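TRNA endonuclease VMS1 (Saccharomyces cerevisiae, PDB 5WHG) cleaves polypeptidyl-tRNAs downstream of ribosome-associated quality control to release incompletely synthesised polypeptides for degradation. Local coordinates at residues A[62-66]-A[225-229]; A[216-222]-A[249-255]; A[293-297]-A[325-330]. All blocks are in the same frame, centred on the assembly; numbering follows the deposited sequence.

Contact 1. Residues A[62-66]-A[225-229]; sequences HYQTD and HQRLN. With ZN (zinc ion), chain B.
Tyr63 and Gln226 meet where the zinc-finger part of the chain lies against a loop of the VLRF1 domain, and they form the more enclosed part of a small surface contact of 242 Å². The amide of Gln226 approaches the ring obliquely, NE2 lying 3.3 Å from Tyr63 CD1, and the amide and ring planes are 42° apart. A bend at the second torsion of Gln226 (chi2 84°) swings its amide across to the tyrosine instead of letting the chain run straight on. The Tyr63 ring also meets the ring of His68, a zinc ligand, and rests on Gln201.

On the more exposed side the fit is looser, although Gln64 contributes the largest share of the buried area. It reaches out with its chain extended beyond CG and passes the flank of Leu228, CG to CD2 at 4.3 Å. Its amide ends beside Asn229, but the two are placed too close in the model for any bond to be read from them, and no hydrogen bond spans the two segments. Arg227 turns its end away and forms a salt bridge with Asp26.

Beyond Tyr63 the contacts become specific bonds. His62 ND1 donates to Thr65 OG1 at 2.9 Å, with a bent N-H...O angle of 134°, while the opposite nitrogen, NE2, coordinates zinc at 2.6 Å. Thr65 in turn is the N-cap of helix 66-76, its hydroxyl oxygen also bonding to the backbone N of His68. A second-shell threonine thus helps fix the rotation of a metal-bound imidazole and starts the helix carrying the next ligand. Cys46, Cys49 and His68 complete the Cys2His2 site, the signature of a C2H2 zinc finger, here seated against the VLRF1 domain.

Contact 2. Residues A[216-222]-A[249-255]; sequences GHFAGAI and LEHKTFH
His217 and His255 lie side by side on one face of the sheet, with His255 ND1 over the His217 ring, 3.7 Å from CE1, and the ring planes inclined at 34°. On the other face Phe218 and Phe254 are nearly parallel but slid apart, Phe218 CD2 sitting above the rim of the Phe254 ring at 3.6 Å from CZ. Further along, Ala219 CB touches Thr253 CG2 at 3.5 Å. Replacing His217 with alanine would probably strip one neighbour from the His255 ring and leave that side of it less restrained, although Tyr257 still meets it edge-to-face.

Backbone pairing runs between these side chains, firmest at Gly220 and Lys252, which exchange two nearly straight hydrogen bonds, N to O, both 2.9 Å, in an antiparallel ladder; 247-255 is an outermost strand of a mixed five-stranded sheet. At the far end Leu249 and Glu250 both face Ile222 in a classic beta bulge; Ile222 N bonds to Glu250 O at 3.0 Å.

Farther out, helix 292-302 covers the phenylalanine face through Ile296 and Val299, and Leu354 of helix 351-362 packs against Ala219 and Ala221. The Glu250 carboxylate bonds to Tyr306 OH.

Contact 3. Residues A[293-297]-A[325-330]; sequences KTDIQ and IFTDNT
Lys293 and Asp328 are brought together by matching first torsions: CG lies anti to the backbone N in the lysine (chi1 -175°) and in the aspartate (chi1 174°), and the lysine stays extended to its end. The two side chains cross at about a right angle, and Lys293 NZ forms a salt bridge with Asp328 OD2. The modelled separation is too short to be taken literally at this resolution, so the exact geometry is doubtful. Lys324 adds a long, weak second partner to the same carboxylate oxygen.

Next to the ion pair the contact turns apolar. CG2 of Ile325 sits against the helix, 3.7 Å from Lys293 CA and 3.8 Å from Ile296 CG2, so one methyl fills the angle between the CA of Lys293 and the isoleucine one turn on. Ile296 CG2 also meets Phe326 CE2 at 4.1 Å. Both Ile296 and Phe326 press on Phe218 and Val213 of the sheet, which makes this the layer where helix 292-302 and the loop are laid together over the strands.

At the end near Thr330, the aliphatic part of Gln297 crosses the threonine, CG to CG2 at 3.6 Å. Thr330 itself is tied back within the loop: OG1 donates to Phe326 O at 2.9 Å, from well above the carbonyl plane (54° out of it), and takes part in a further bond with Leu332 N. The chain bends back through Asn329, whose backbone is left-handed, and Asp328 and Thr330 both point toward the helix.

The chemistry is therefore graded: the apolar contacts of buried residues probably account for much of the fit between helix and loop, and at their edge lies an ion pair between partly exposed residues, with Lys324 as a weak second cation.

Contacts 2 and 3 form one continuous layer, their centres 13 Å apart: Phe218 CD1 lies 3.5 Å from Ile296 CG1, and Phe254 CE1 lies 3.6 Å from Asp295 CB, so the sheet of contact 2 is packed against the helix of contact 3. Contact 1 stands apart, 22 Å from contact 2 and 32 Å from contact 3 between centres, yet strand 217-224 runs straight from contact 2 into the loop at 225-229. The side chain of Leu249 is about 12 Å from the zinc ion. Gln267, the inferred active-site residue, belongs to the unmodelled chain between 249-255 and 293-297, so both segments lead toward that missing loop.

Contact 1. Residues A[62-66]-A[225-229]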
loop_
_atom_site.group_PDB
_atom_site.type_symbol
_atom_site.label_atom_id
_atom_site.label_comp_id
_atom_site.label_asym_id
_atom_site.label_seq_id
_atom_site.Cartn_x
_atom_site.Cartn_y
_atom_site.Cartn_z
ATOM N N HIS A 62 11.299 -14.988 13.124
ATOM C CA HIS A 62 11.746 -15.110 11.739
ATOM C C HIS A 62 10.797 -14.370 10.811
ATOM O O HIS A 62 10.057 -14.984 10.061
ATOM C CB HIS A 62 11.850 -16.590 11.336
ATOM C CG HIS A 62 11.946 -16.820 9.857
ATOM N ND1 HIS A 62 12.853 -16.161 9.055
ATOM C CD2 HIS A 62 11.220 -17.611 9.030
ATOM C CE1 HIS A 62 12.697 -16.553 7.803
ATOM N NE2 HIS A 62 11.709 -17.428 7.759
ATOM N N TYR A 63 10.797 -13.045 10.857
ATOM C CA TYR A 63 9.900 -12.317 9.970
ATOM C C TYR A 63 10.484 -10.956 9.634
ATOM O O TYR A 63 10.073 -10.310 8.661
ATOM C CB TYR A 63 8.505 -12.184 10.594
ATOM C CG TYR A 63 7.512 -13.174 10.024
ATOM C CD1 TYR A 63 6.804 -12.884 8.883
ATOM C CD2 TYR A 63 7.297 -14.411 10.626
ATOM C CE1 TYR A 63 5.907 -13.789 8.351
ATOM C CE2 TYR A 63 6.403 -15.325 10.090
ATOM C CZ TYR A 63 5.711 -15.001 8.952
ATOM O OH TYR A 63 4.811 -15.888 8.407
ATOM N N GLN A 64 11.439 -10.516 10.451
ATOM C CA GLN A 64 12.263 -9.361 10.145
ATOM C C GLN A 64 13.667 -9.769 9.722
ATOM O O GLN A 64 14.487 -8.896 9.412
ATOM C CB GLN A 64 12.317 -8.409 11.346
ATOM C CG GLN A 64 11.779 -7.016 11.048
ATOM C CD GLN A 64 11.686 -6.140 12.285
ATOM O OE1 GLN A 64 10.605 -5.942 12.837
ATOM N NE2 GLN A 64 12.821 -5.607 12.722
ATOM N N THR A 65 13.957 -11.072 9.694
ATOM C CA THR A 65 15.231 -11.554 9.179
ATOM C C THR A 65 15.375 -11.196 7.707
ATOM O O THR A 65 14.397 -11.191 6.955
ATOM C CB THR A 65 15.338 -13.072 9.352
ATOM O OG1 THR A 65 14.391 -13.714 8.493
ATOM C CG2 THR A 65 15.050 -13.476 10.785
ATOM N N ASP A 66 16.604 -10.894 7.292
ATOM C CA ASP A 66 16.836 -10.622 5.880
ATOM C C ASP A 66 16.634 -11.861 5.021
ATOM O O ASP A 66 16.443 -11.731 3.808
ATOM C CB ASP A 66 18.243 -10.065 5.663
ATOM C CG ASP A 66 18.423 -8.689 6.269
ATOM O OD1 ASP A 66 17.483 -7.869 6.160
ATOM O OD2 ASP A 66 19.501 -8.432 6.856
ATOM N N HIS A 225 3.332 -5.143 3.110
ATOM C CA HIS A 225 2.464 -4.874 4.246
ATOM C C HIS A 225 3.123 -5.205 5.578
ATOM O O HIS A 225 2.632 -4.756 6.620
ATOM C CB HIS A 225 1.147 -5.632 4.090
ATOM C CG HIS A 225 0.336 -5.196 2.906
ATOM N ND1 HIS A 225 -0.972 -5.588 2.711
ATOM C CD2 HIS A 225 0.647 -4.395 1.855
ATOM C CE1 HIS A 225 -1.427 -5.062 1.584
ATOM N NE2 HIS A 225 -0.467 -4.330 1.047
ATOM N N GLN A 226 4.239 -5.931 5.577
ATOM C CA GLN A 226 4.942 -6.216 6.819
ATOM C C GLN A 226 5.827 -5.040 7.211
ATOM O O GLN A 226 6.578 -4.519 6.383
ATOM C CB GLN A 226 5.792 -7.478 6.676
ATOM C CG GLN A 226 6.307 -8.041 8.010
ATOM C CD GLN A 226 5.270 -8.926 8.687
ATOM O OE1 GLN A 226 4.068 -8.817 8.420
ATOM N NE2 GLN A 226 5.731 -9.821 9.555
ATOM N N ARG A 227 5.770 -4.655 8.485
ATOM C CA ARG A 227 6.593 -3.580 9.029
ATOM C C ARG A 227 7.977 -4.092 9.435
ATOM O O ARG A 227 8.323 -5.257 9.237
ATOM C CB ARG A 227 5.897 -2.945 10.223
ATOM C CG ARG A 227 4.938 -1.831 9.894
ATOM C CD ARG A 227 4.493 -1.157 11.184
ATOM N NE ARG A 227 4.207 -2.142 12.227
ATOM C CZ ARG A 227 3.911 -1.838 13.489
ATOM N NH1 ARG A 227 3.860 -0.569 13.880
ATOM N NH2 ARG A 227 3.664 -2.808 14.358
ATOM N N LEU A 228 8.775 -3.212 10.027
ATOM C CA LEU A 228 10.148 -3.535 10.402
ATOM C C LEU A 228 10.388 -3.137 11.861
ATOM O O LEU A 228 9.464 -3.017 12.676
ATOM C CB LEU A 228 11.139 -2.851 9.441
ATOM C CG LEU A 228 11.099 -3.120 7.923
ATOM C CD1 LEU A 228 12.191 -2.337 7.191
ATOM C CD2 LEU A 228 11.200 -4.601 7.560
ATOM N N ASN A 229 11.659 -2.955 12.213
ATOM C CA ASN A 229 12.086 -2.517 13.540
ATOM C C ASN A 229 11.418 -1.223 13.989
ATOM O O ASN A 229 12.034 -0.152 13.932
ATOM C CB ASN A 229 13.603 -2.323 13.549
ATOM C CG ASN A 229 14.324 -3.390 14.341
ATOM O OD1 ASN A 229 13.873 -4.535 14.415
ATOM N ND2 ASN A 229 15.454 -3.020 14.946
HETATM ZN ZN ZN B . 10.165 -16.727 5.792
#

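Contact 2. Residues A[216-222]-A[249-255]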
loop_
_atom_site.group_PDB
_atom_site.type_symbol
_atom_site.label_atom_id
_atom_site.label_comp_id
_atom_site.label_asym_id
_atom_site.label_seq_id
_atom_site.Cartn_x
_atom_site.Cartn_y
_atom_site.Cartn_z
ATOM N N GLY A 216 6.946 16.404 -14.339
ATOM C CA GLY A 216 8.176 15.812 -14.810
ATOM C C GLY A 216 8.835 14.884 -13.820
ATOM O O GLY A 216 9.827 14.233 -14.177
ATOM N N HIS A 217 8.302 14.796 -12.598
ATOM C CA HIS A 217 8.812 13.923 -11.547
ATOM C C HIS A 217 7.986 12.651 -11.453
ATOM O O HIS A 217 6.754 12.670 -11.600
ATOM C CB HIS A 217 8.800 14.608 -10.174
ATOM C CG HIS A 217 9.594 15.874 -10.113
ATOM N ND1 HIS A 217 10.961 15.889 -9.924
ATOM C CD2 HIS A 217 9.209 17.172 -10.200
ATOM C CE1 HIS A 217 11.385 17.141 -9.912
ATOM N NE2 HIS A 217 10.342 17.938 -10.074
ATOM N N PHE A 218 8.674 11.553 -11.158
ATOM C CA PHE A 218 8.054 10.266 -10.896
ATOM C C PHE A 218 8.667 9.686 -9.632
ATOM O O PHE A 218 9.862 9.867 -9.378
ATOM C CB PHE A 218 8.265 9.310 -12.078
ATOM C CG PHE A 218 7.858 7.908 -11.798
ATOM C CD1 PHE A 218 6.516 7.517 -11.924
ATOM C CD2 PHE A 218 8.802 6.960 -11.406
ATOM C CE1 PHE A 218 6.122 6.189 -11.672
ATOM C CE2 PHE A 218 8.413 5.623 -11.145
ATOM C CZ PHE A 218 7.068 5.241 -11.279
ATOM N N ALA A 219 7.835 9.021 -8.833
ATOM C CA ALA A 219 8.270 8.113 -7.775
ATOM C C ALA A 219 7.311 6.925 -7.722
ATOM O O ALA A 219 6.092 7.110 -7.674
ATOM C CB ALA A 219 8.320 8.806 -6.416
ATOM N N GLY A 220 7.861 5.712 -7.747
ATOM C CA GLY A 220 7.071 4.518 -7.558
ATOM C C GLY A 220 7.725 3.605 -6.539
ATOM O O GLY A 220 8.933 3.674 -6.298
ATOM N N ALA A 221 6.898 2.753 -5.922
ATOM C CA ALA A 221 7.417 1.755 -4.995
ATOM C C ALA A 221 6.473 0.561 -4.918
ATOM O O ALA A 221 5.267 0.693 -5.139
ATOM C CB ALA A 221 7.639 2.362 -3.609
ATOM N N ILE A 222 7.039 -0.612 -4.630
ATOM C CA ILE A 222 6.285 -1.795 -4.213
ATOM C C ILE A 222 6.480 -1.922 -2.701
ATOM O O ILE A 222 7.601 -2.138 -2.228
ATOM C CB ILE A 222 6.747 -3.068 -4.945
ATOM C CG1 ILE A 222 6.601 -2.945 -6.474
ATOM C CG2 ILE A 222 5.984 -4.279 -4.444
ATOM C CD1 ILE A 222 5.173 -2.674 -6.980
ATOM N N LEU A 249 9.962 -3.032 -1.121
ATOM C CA LEU A 249 10.661 -4.115 -1.794
ATOM C C LEU A 249 11.367 -3.606 -3.038
ATOM O O LEU A 249 12.487 -4.031 -3.337
ATOM C CB LEU A 249 9.678 -5.241 -2.135
ATOM C CG LEU A 249 8.922 -5.858 -0.947
ATOM C CD1 LEU A 249 8.147 -7.085 -1.351
ATOM C CD2 LEU A 249 9.887 -6.209 0.159
ATOM N N GLU A 250 10.729 -2.701 -3.777
ATOM C CA GLU A 250 11.386 -1.957 -4.843
ATOM C C GLU A 250 10.972 -0.495 -4.744
ATOM O O GLU A 250 9.934 -0.159 -4.167
ATOM C CB GLU A 250 11.038 -2.507 -6.228
ATOM C CG GLU A 250 11.029 -4.027 -6.363
ATOM C CD GLU A 250 12.409 -4.668 -6.474
ATOM O OE1 GLU A 250 13.421 -3.939 -6.439
ATOM O OE2 GLU A 250 12.475 -5.915 -6.597
ATOM N N HIS A 251 11.795 0.383 -5.308
ATOM C CA HIS A 251 11.440 1.797 -5.354
ATOM C C HIS A 251 12.289 2.464 -6.417
ATOM O O HIS A 251 13.466 2.135 -6.567
ATOM C CB HIS A 251 11.659 2.493 -4.006
ATOM C CG HIS A 251 13.097 2.631 -3.649
ATOM N ND1 HIS A 251 13.826 3.768 -3.923
ATOM C CD2 HIS A 251 13.960 1.751 -3.093
ATOM C CE1 HIS A 251 15.074 3.585 -3.540
ATOM N NE2 HIS A 251 15.181 2.372 -3.030
ATOM N N LYS A 252 11.685 3.396 -7.151
ATOM C CA LYS A 252 12.376 4.140 -8.194
ATOM C C LYS A 252 11.881 5.577 -8.174
ATOM O O LYS A 252 10.712 5.822 -7.864
ATOM C CB LYS A 252 12.139 3.510 -9.578
ATOM C CG LYS A 252 13.374 3.477 -10.483
ATOM C CD LYS A 252 14.162 2.180 -10.277
ATOM C CE LYS A 252 15.524 2.218 -10.978
ATOM N NZ LYS A 252 16.313 0.958 -10.788
ATOM N N THR A 253 12.782 6.527 -8.452
ATOM C CA THR A 253 12.411 7.918 -8.721
ATOM C C THR A 253 13.335 8.480 -9.787
ATOM O O THR A 253 14.559 8.383 -9.655
ATOM C CB THR A 253 12.493 8.828 -7.478
ATOM O OG1 THR A 253 13.852 8.957 -7.067
ATOM C CG2 THR A 253 11.728 8.260 -6.328
ATOM N N PHE A 254 12.755 9.092 -10.821
ATOM C CA PHE A 254 13.513 9.861 -11.801
ATOM C C PHE A 254 12.724 11.100 -12.214
ATOM O O PHE A 254 11.571 11.291 -11.814
ATOM C CB PHE A 254 13.863 9.008 -13.017
ATOM C CG PHE A 254 12.749 8.135 -13.487
ATOM C CD1 PHE A 254 11.689 8.660 -14.203
ATOM C CD2 PHE A 254 12.773 6.772 -13.237
ATOM C CE1 PHE A 254 10.662 7.828 -14.647
ATOM C CE2 PHE A 254 11.750 5.934 -13.680
ATOM C CZ PHE A 254 10.700 6.465 -14.383
ATOM N N HIS A 255 13.363 11.954 -13.022
ATOM C CA HIS A 255 12.745 13.181 -13.518
ATOM C C HIS A 255 13.126 13.432 -14.971
ATOM O O HIS A 255 14.253 13.161 -15.389
ATOM C CB HIS A 255 13.159 14.405 -12.681
ATOM C CG HIS A 255 13.038 15.718 -13.408
ATOM N ND1 HIS A 255 11.853 16.415 -13.507
ATOM C CD2 HIS A 255 13.961 16.459 -14.065
ATOM C CE1 HIS A 255 12.052 17.528 -14.191
ATOM N NE2 HIS A 255 13.322 17.575 -14.546
#

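Contact 3. Residues A[293-297]-A[325-330]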
loop_
_atom_site.group_PDB
_atom_site.type_symbol
_atom_site.label_atom_id
_atom_site.label_comp_id
_atom_site.label_asym_id
_atom_site.label_seq_id
_atom_site.Cartn_x
_atom_site.Cartn_y
_atom_site.Cartn_z
ATOM N N LYS A 293 6.822 8.913 -20.338
ATOM C CA LYS A 293 5.924 7.780 -20.523
ATOM C C LYS A 293 6.675 6.466 -20.738
ATOM O O LYS A 293 6.303 5.439 -20.161
ATOM C CB LYS A 293 4.994 8.064 -21.700
ATOM C CG LYS A 293 3.933 7.005 -21.908
ATOM C CD LYS A 293 3.289 7.154 -23.271
ATOM C CE LYS A 293 2.158 6.164 -23.467
ATOM N NZ LYS A 293 1.395 6.497 -24.702
ATOM N N THR A 294 7.717 6.463 -21.577
ATOM C CA THR A 294 8.433 5.212 -21.808
ATOM C C THR A 294 9.230 4.808 -20.570
ATOM O O THR A 294 9.210 3.631 -20.178
ATOM C CB THR A 294 9.339 5.304 -23.052
ATOM O OG1 THR A 294 10.295 6.347 -22.881
ATOM C CG2 THR A 294 8.533 5.620 -24.280
ATOM N N ASP A 295 9.919 5.769 -19.934
ATOM C CA ASP A 295 10.572 5.513 -18.645
ATOM C C ASP A 295 9.635 4.822 -17.657
ATOM O O ASP A 295 10.021 3.852 -16.995
ATOM C CB ASP A 295 11.084 6.819 -18.029
ATOM C CG ASP A 295 12.278 7.391 -18.774
ATOM O OD1 ASP A 295 13.189 6.617 -19.136
ATOM O OD2 ASP A 295 12.304 8.617 -19.004
ATOM N N ILE A 296 8.402 5.317 -17.528
ATOM C CA ILE A 296 7.510 4.751 -16.521
ATOM C C ILE A 296 6.977 3.410 -16.983
ATOM O O ILE A 296 6.892 2.454 -16.202
ATOM C CB ILE A 296 6.369 5.729 -16.187
ATOM C CG1 ILE A 296 6.885 6.882 -15.323
ATOM C CG2 ILE A 296 5.216 4.998 -15.488
ATOM C CD1 ILE A 296 5.991 8.117 -15.338
ATOM N N GLN A 297 6.629 3.303 -18.265
ATOM C CA GLN A 297 6.239 2.002 -18.774
ATOM C C GLN A 297 7.356 0.982 -18.607
ATOM O O GLN A 297 7.082 -0.213 -18.466
ATOM C CB GLN A 297 5.798 2.136 -20.220
ATOM C CG GLN A 297 4.493 2.872 -20.271
ATOM C CD GLN A 297 3.895 2.975 -21.644
ATOM O OE1 GLN A 297 2.706 3.245 -21.765
ATOM N NE2 GLN A 297 4.711 2.796 -22.689
ATOM N N ILE A 325 -0.520 7.489 -18.633
ATOM C CA ILE A 325 0.772 6.807 -18.722
ATOM C C ILE A 325 0.696 5.410 -18.123
ATOM O O ILE A 325 1.434 4.506 -18.538
ATOM C CB ILE A 325 1.880 7.630 -18.033
ATOM C CG1 ILE A 325 2.024 9.007 -18.673
ATOM C CG2 ILE A 325 3.223 6.898 -18.081
ATOM C CD1 ILE A 325 3.080 9.844 -18.009
ATOM N N PHE A 326 -0.194 5.194 -17.163
ATOM C CA PHE A 326 -0.181 3.942 -16.425
ATOM C C PHE A 326 -1.026 2.850 -17.066
ATOM O O PHE A 326 -0.915 1.686 -16.648
ATOM C CB PHE A 326 -0.629 4.192 -14.978
ATOM C CG PHE A 326 0.338 5.020 -14.205
ATOM C CD1 PHE A 326 0.290 6.412 -14.269
ATOM C CD2 PHE A 326 1.324 4.416 -13.445
ATOM C CE1 PHE A 326 1.208 7.206 -13.580
ATOM C CE2 PHE A 326 2.238 5.196 -12.734
ATOM C CZ PHE A 326 2.175 6.600 -12.810
ATOM N N THR A 327 -1.845 3.189 -18.069
ATOM C CA THR A 327 -2.764 2.238 -18.697
ATOM C C THR A 327 -2.696 2.207 -20.211
ATOM O O THR A 327 -3.220 1.260 -20.810
ATOM C CB THR A 327 -4.215 2.547 -18.308
ATOM O OG1 THR A 327 -4.536 3.892 -18.712
ATOM C CG2 THR A 327 -4.416 2.353 -16.799
ATOM N N ASP A 328 -2.110 3.215 -20.848
ATOM C CA ASP A 328 -1.938 3.246 -22.292
ATOM C C ASP A 328 -0.909 2.200 -22.710
ATOM O O ASP A 328 0.289 2.480 -22.716
ATOM C CB ASP A 328 -1.529 4.664 -22.708
ATOM C CG ASP A 328 -1.185 4.797 -24.178
ATOM O OD1 ASP A 328 -1.226 3.811 -24.946
ATOM O OD2 ASP A 328 -0.863 5.937 -24.566
ATOM N N ASN A 329 -1.366 0.989 -23.034
ATOM C CA ASN A 329 -0.525 -0.039 -23.654
ATOM C C ASN A 329 0.601 -0.494 -22.719
ATOM O O ASN A 329 1.763 -0.607 -23.116
ATOM C CB ASN A 329 0.035 0.465 -24.988
ATOM C CG ASN A 329 0.407 -0.656 -25.926
ATOM O OD1 ASN A 329 -0.241 -1.702 -25.938
ATOM N ND2 ASN A 329 1.454 -0.447 -26.721
ATOM N N THR A 330 0.246 -0.765 -21.461
ATOM C CA THR A 330 1.239 -1.174 -20.472
ATOM C C THR A 330 0.926 -2.562 -19.917
ATOM O O THR A 330 0.279 -3.375 -20.586
ATOM C CB THR A 330 1.312 -0.155 -19.328
ATOM O OG1 THR A 330 0.155 -0.278 -18.501
ATOM C CG2 THR A 330 1.350 1.256 -19.862
#